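PDB 5CE6: FACT-Spt16 from Cicer arietinum, which is a subunit of the FACT histone chaperone complex, acting in transcription, and probably binds histones H3-H4 through its N-terminal domain. Local coordinates for residues A[289-294]-A[419-424]; A[323-328]-A[423-428]. All blocks are in the same frame, centred on the assembly; numbering follows the deposited sequence.

Contact 1: residues A[289-294]-A[419-424]. With K (potassium ion), chain D; NA (sodium ion), chain E.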
# COMPACT_ATOMS: atom_id res chain seq x y z
N ALA A 289 21.73 -15.95 9.32
CA ALA A 289 21.92 -16.74 8.12
C ALA A 289 20.62 -17.44 7.74
O ALA A 289 19.85 -17.84 8.61
CB ALA A 289 23.01 -17.76 8.33
N LEU A 290 20.38 -17.57 6.44
CA LEU A 290 19.25 -18.35 5.94
C LEU A 290 19.36 -19.78 6.47
O LEU A 290 20.45 -20.36 6.45
CB LEU A 290 19.25 -18.37 4.41
CG LEU A 290 18.07 -19.06 3.74
CD1 LEU A 290 16.85 -18.17 3.83
CD2 LEU A 290 18.38 -19.42 2.29
N TYR A 291 18.26 -20.32 6.96
CA TYR A 291 18.27 -21.65 7.57
C TYR A 291 17.46 -22.60 6.71
O TYR A 291 16.31 -22.32 6.37
CB TYR A 291 17.69 -21.61 8.99
CG TYR A 291 17.86 -22.92 9.74
CD1 TYR A 291 19.03 -23.18 10.44
CD2 TYR A 291 16.85 -23.87 9.75
CE1 TYR A 291 19.19 -24.36 11.13
CE2 TYR A 291 17.01 -25.06 10.43
CZ TYR A 291 18.18 -25.29 11.13
OH TYR A 291 18.34 -26.48 11.82
N TYR A 292 18.05 -23.74 6.37
CA TYR A 292 17.40 -24.65 5.44
C TYR A 292 17.66 -26.12 5.73
O TYR A 292 17.61 -26.94 4.83
CB TYR A 292 17.78 -24.32 3.99
CG TYR A 292 19.25 -24.09 3.79
CD1 TYR A 292 20.14 -25.16 3.70
CD2 TYR A 292 19.77 -22.80 3.70
CE1 TYR A 292 21.49 -24.96 3.54
CE2 TYR A 292 21.11 -22.59 3.53
CZ TYR A 292 21.97 -23.67 3.45
OH TYR A 292 23.32 -23.45 3.28
N ASP A 293 17.93 -26.45 6.99
CA ASP A 293 18.03 -27.86 7.34
C ASP A 293 16.64 -28.51 7.34
O ASP A 293 15.66 -27.87 6.95
CB ASP A 293 18.73 -28.04 8.69
CG ASP A 293 19.53 -29.33 8.76
OD1 ASP A 293 18.96 -30.41 8.51
OD2 ASP A 293 20.74 -29.25 9.06
N SER A 294 16.54 -29.76 7.77
CA SER A 294 15.27 -30.48 7.71
C SER A 294 14.14 -29.78 8.47
O SER A 294 14.39 -29.10 9.46
CB SER A 294 15.43 -31.91 8.22
OG SER A 294 16.13 -32.69 7.28
N LYS A 419 12.36 -29.97 18.91
CA LYS A 419 13.78 -29.69 19.09
C LYS A 419 14.32 -28.91 17.89
O LYS A 419 15.45 -28.41 17.92
CB LYS A 419 14.57 -30.98 19.30
N SER A 420 13.51 -28.79 16.85
CA SER A 420 13.93 -28.14 15.61
C SER A 420 14.01 -26.61 15.71
O SER A 420 13.37 -25.98 16.56
CB SER A 420 13.03 -28.53 14.45
OG SER A 420 12.25 -27.43 14.03
N LYS A 421 14.79 -26.02 14.82
CA LYS A 421 14.97 -24.58 14.75
C LYS A 421 13.63 -23.87 14.53
O LYS A 421 13.41 -22.76 15.02
CB LYS A 421 15.92 -24.27 13.60
CG LYS A 421 16.30 -22.82 13.48
CD LYS A 421 17.60 -22.56 14.20
CE LYS A 421 18.09 -21.14 13.97
NZ LYS A 421 19.04 -20.74 15.05
N ASN A 422 12.75 -24.54 13.79
CA ASN A 422 11.43 -24.01 13.46
C ASN A 422 10.32 -24.58 14.34
O ASN A 422 9.18 -24.71 13.88
CB ASN A 422 11.11 -24.27 11.98
CG ASN A 422 11.91 -23.36 11.04
OD1 ASN A 422 11.55 -22.21 10.82
ND2 ASN A 422 13.02 -23.87 10.50
N LYS A 423 10.67 -24.94 15.58
CA LYS A 423 9.73 -25.38 16.61
C LYS A 423 8.44 -24.57 16.56
O LYS A 423 7.34 -25.11 16.58
CB LYS A 423 10.37 -25.24 17.99
CG LYS A 423 9.37 -25.25 19.15
CD LYS A 423 10.07 -25.13 20.50
CE LYS A 423 9.06 -24.98 21.63
NZ LYS A 423 9.71 -25.15 22.97
N VAL A 424 8.61 -23.26 16.47
CA VAL A 424 7.50 -22.37 16.18
C VAL A 424 7.80 -21.77 14.81
O VAL A 424 8.90 -21.25 14.58
CB VAL A 424 7.40 -21.27 17.24
CG1 VAL A 424 6.26 -20.33 16.93
CG2 VAL A 424 7.21 -21.89 18.62
K K D . 13.68 -26.54 11.64
NA NA E . 17.68 -18.34 10.17
O HOH W 1 14.12 -22.11 8.01
O HOH W 2 16.15 -27.61 12.80
O HOH W 3 17.28 -17.80 12.84
O HOH W 4 20.18 -19.20 11.14
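Y291 and K421 meet beside a potassium site at one end of the M24-type "pita-bread" domain, where the loop leading into strand 296-306 faces the type I beta turn S420-K423. The phenol ring is the platform. With CG anti to the backbone N (chi1 -172°), the side chain reaches across to the turn and offers a face to K421. The lysine's methylenes lie over it in a CH-pi contact: CG stands 3.7 Å from the ring centroid of Y291, only 6° off the ring normal, and CB of K421 comes to 3.4 Å from CE2 of Y291. A bend at chi2 carries CD across toward CE1 while the ammonium end leads off. Lysine suits such a place, since its aliphatic stem can cover an aromatic face at the surface. The backbone N of D293 lies over the opposite face, toward the rim. No direct hydrogen bond joins 289-294 to 419-424; waters do this work. Water 2 sits 2.7 Å from Y291 OH, accepts from K421 N and also binds the potassium ion, whose other ligands include S420 OG at 2.9 Å and the carbonyl oxygen of A295. Were an alanine here instead of Y291, the K421 methylenes would probably lose their platform and water 2 one of its holds beside the ion. N422 completes the residues around the potassium site, and its amide lies obliquely to the ring of Y291, its plane turned 56° from it. Water 1, lying in plane at the ring edge, donates to Y291 O at 2.7 Å and accepts from N422 ND2 at 3.2 Å.

Contact 2: residues A[323-328]-A[423-428]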
# COMPACT_ATOMS: atom_id res chain seq x y z
N PRO A 323 5.11 -33.19 8.54
CA PRO A 323 3.70 -33.30 8.14
C PRO A 323 2.82 -32.10 8.53
O PRO A 323 1.85 -31.83 7.82
CB PRO A 323 3.23 -34.55 8.88
CG PRO A 323 4.43 -35.38 8.96
CD PRO A 323 5.55 -34.42 9.23
N ILE A 324 3.16 -31.41 9.62
CA ILE A 324 2.34 -30.30 10.08
C ILE A 324 2.60 -29.09 9.20
O ILE A 324 1.67 -28.39 8.79
CB ILE A 324 2.63 -29.97 11.55
CG1 ILE A 324 2.34 -31.18 12.43
CG2 ILE A 324 1.81 -28.77 12.00
CD1 ILE A 324 2.56 -30.95 13.91
N GLN A 325 3.87 -28.86 8.89
CA GLN A 325 4.25 -27.75 8.02
C GLN A 325 3.64 -27.93 6.64
O GLN A 325 3.17 -26.98 6.03
CB GLN A 325 5.78 -27.65 7.91
CG GLN A 325 6.50 -27.25 9.21
CD GLN A 325 7.99 -27.47 9.15
OE1 GLN A 325 8.47 -28.36 8.43
NE2 GLN A 325 8.75 -26.68 9.91
N SER A 326 3.62 -29.18 6.16
CA SER A 326 3.09 -29.48 4.83
C SER A 326 1.59 -29.27 4.79
O SER A 326 1.07 -28.62 3.88
CB SER A 326 3.39 -30.94 4.46
OG SER A 326 4.78 -31.17 4.37
N LYS A 327 0.90 -29.84 5.78
CA LYS A 327 -0.55 -29.68 5.86
C LYS A 327 -0.93 -28.21 6.00
O LYS A 327 -1.82 -27.72 5.30
CB LYS A 327 -1.12 -30.45 7.06
CG LYS A 327 -2.63 -30.21 7.24
CD LYS A 327 -3.22 -30.95 8.44
CE LYS A 327 -4.71 -30.62 8.58
NZ LYS A 327 -5.37 -31.25 9.76
N ALA A 328 -0.26 -27.50 6.90
CA ALA A 328 -0.58 -26.10 7.11
C ALA A 328 -0.43 -25.30 5.82
O ALA A 328 -1.22 -24.41 5.53
CB ALA A 328 0.29 -25.52 8.20
N LYS A 423 10.67 -24.94 15.58
CA LYS A 423 9.73 -25.38 16.61
C LYS A 423 8.44 -24.57 16.56
O LYS A 423 7.34 -25.11 16.58
CB LYS A 423 10.37 -25.24 17.99
CG LYS A 423 9.37 -25.25 19.15
CD LYS A 423 10.07 -25.13 20.50
CE LYS A 423 9.06 -24.98 21.63
NZ LYS A 423 9.71 -25.15 22.97
N VAL A 424 8.61 -23.26 16.47
CA VAL A 424 7.50 -22.37 16.18
C VAL A 424 7.80 -21.77 14.81
O VAL A 424 8.90 -21.25 14.58
CB VAL A 424 7.40 -21.27 17.24
CG1 VAL A 424 6.26 -20.33 16.93
CG2 VAL A 424 7.21 -21.89 18.62
N PHE A 425 6.84 -21.86 13.88
CA PHE A 425 7.05 -21.34 12.54
C PHE A 425 5.82 -20.59 12.05
O PHE A 425 4.75 -20.68 12.64
CB PHE A 425 7.40 -22.46 11.55
CG PHE A 425 6.25 -23.39 11.25
CD1 PHE A 425 5.93 -24.43 12.11
CD2 PHE A 425 5.50 -23.22 10.09
CE1 PHE A 425 4.88 -25.29 11.83
CE2 PHE A 425 4.44 -24.06 9.81
CZ PHE A 425 4.13 -25.11 10.67
N SER A 426 5.99 -19.85 10.96
CA SER A 426 4.86 -19.17 10.34
C SER A 426 4.88 -19.45 8.84
O SER A 426 5.88 -19.94 8.31
CB SER A 426 4.93 -17.65 10.62
OG SER A 426 4.88 -17.40 12.02
N LEU A 427 3.77 -19.16 8.16
CA LEU A 427 3.66 -19.31 6.71
C LEU A 427 2.94 -18.10 6.16
O LEU A 427 2.08 -17.54 6.84
CB LEU A 427 2.84 -20.56 6.35
CG LEU A 427 3.30 -21.89 6.93
CD1 LEU A 427 2.22 -22.95 6.70
CD2 LEU A 427 4.59 -22.34 6.32
N LEU A 428 3.25 -17.73 4.92
CA LEU A 428 2.66 -16.53 4.31
C LEU A 428 2.51 -16.68 2.80
O LEU A 428 3.43 -17.13 2.10
CB LEU A 428 3.54 -15.32 4.63
CG LEU A 428 3.06 -13.99 4.02
CD1 LEU A 428 1.74 -13.58 4.66
CD2 LEU A 428 4.12 -12.93 4.26
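Q325 and F425 cross obliquely where the first turns of helix 323-342 pack on strand 424-435, a helix-on-sheet layer of the pita-bread fold. The short helical and strand segments run nearly parallel, their axes 9.9 Å apart and 22° from alignment. The strand's alternation turns F425 and L427 toward the helix and S426 to the other side, where its OG bonds N412 N. Phenylalanine supplies a broad flat surface: its chi1 of 70° sets CG between the backbone N and the carbonyl carbon, and the ring presents a face to the helix. Onto that face comes CG of Q325 in a CH-pi contact, 3.7 Å from the F425 ring centroid, displaced toward the CZ rim. The glutamine amide beyond stands almost perpendicular to the ring, 89° between planes. Glutamine suits both demands, because its methylenes pack on the ring while NE2 hydrogen-bonds the A295 carbonyl oxygen, itself a potassium ligand; this buried amide is thereby satisfied on that side. One helical turn on, A328 faces the sheet directly, and its small side chain lets the strand's leucine approach closely. L427 has CG in plane at the edge of the phenylalanine ring and sends one branch to the helix: its CD1 meets A328 CB at 3.5 Å.

In the fold
Contacts 1 and 2 lie with their centres about 11 Å apart at the same end of the M24-type domain. Along the chain come first 289-294, just before strand 296-306, then 323-328 at the start of helix 323-342, and last the continuous run 419-428, which serves both: its turn faces the first loop, and strand 424-435, entered at V424, lies against the helix. K423 and V424 are shared by the two contacts, and N422 CB packs at 4.0 Å from Q325 NE2. A295, next to the first loop segment, bridges the two through its carbonyl oxygen. The ion site is thus tied into the sheet and helix layers of the domain.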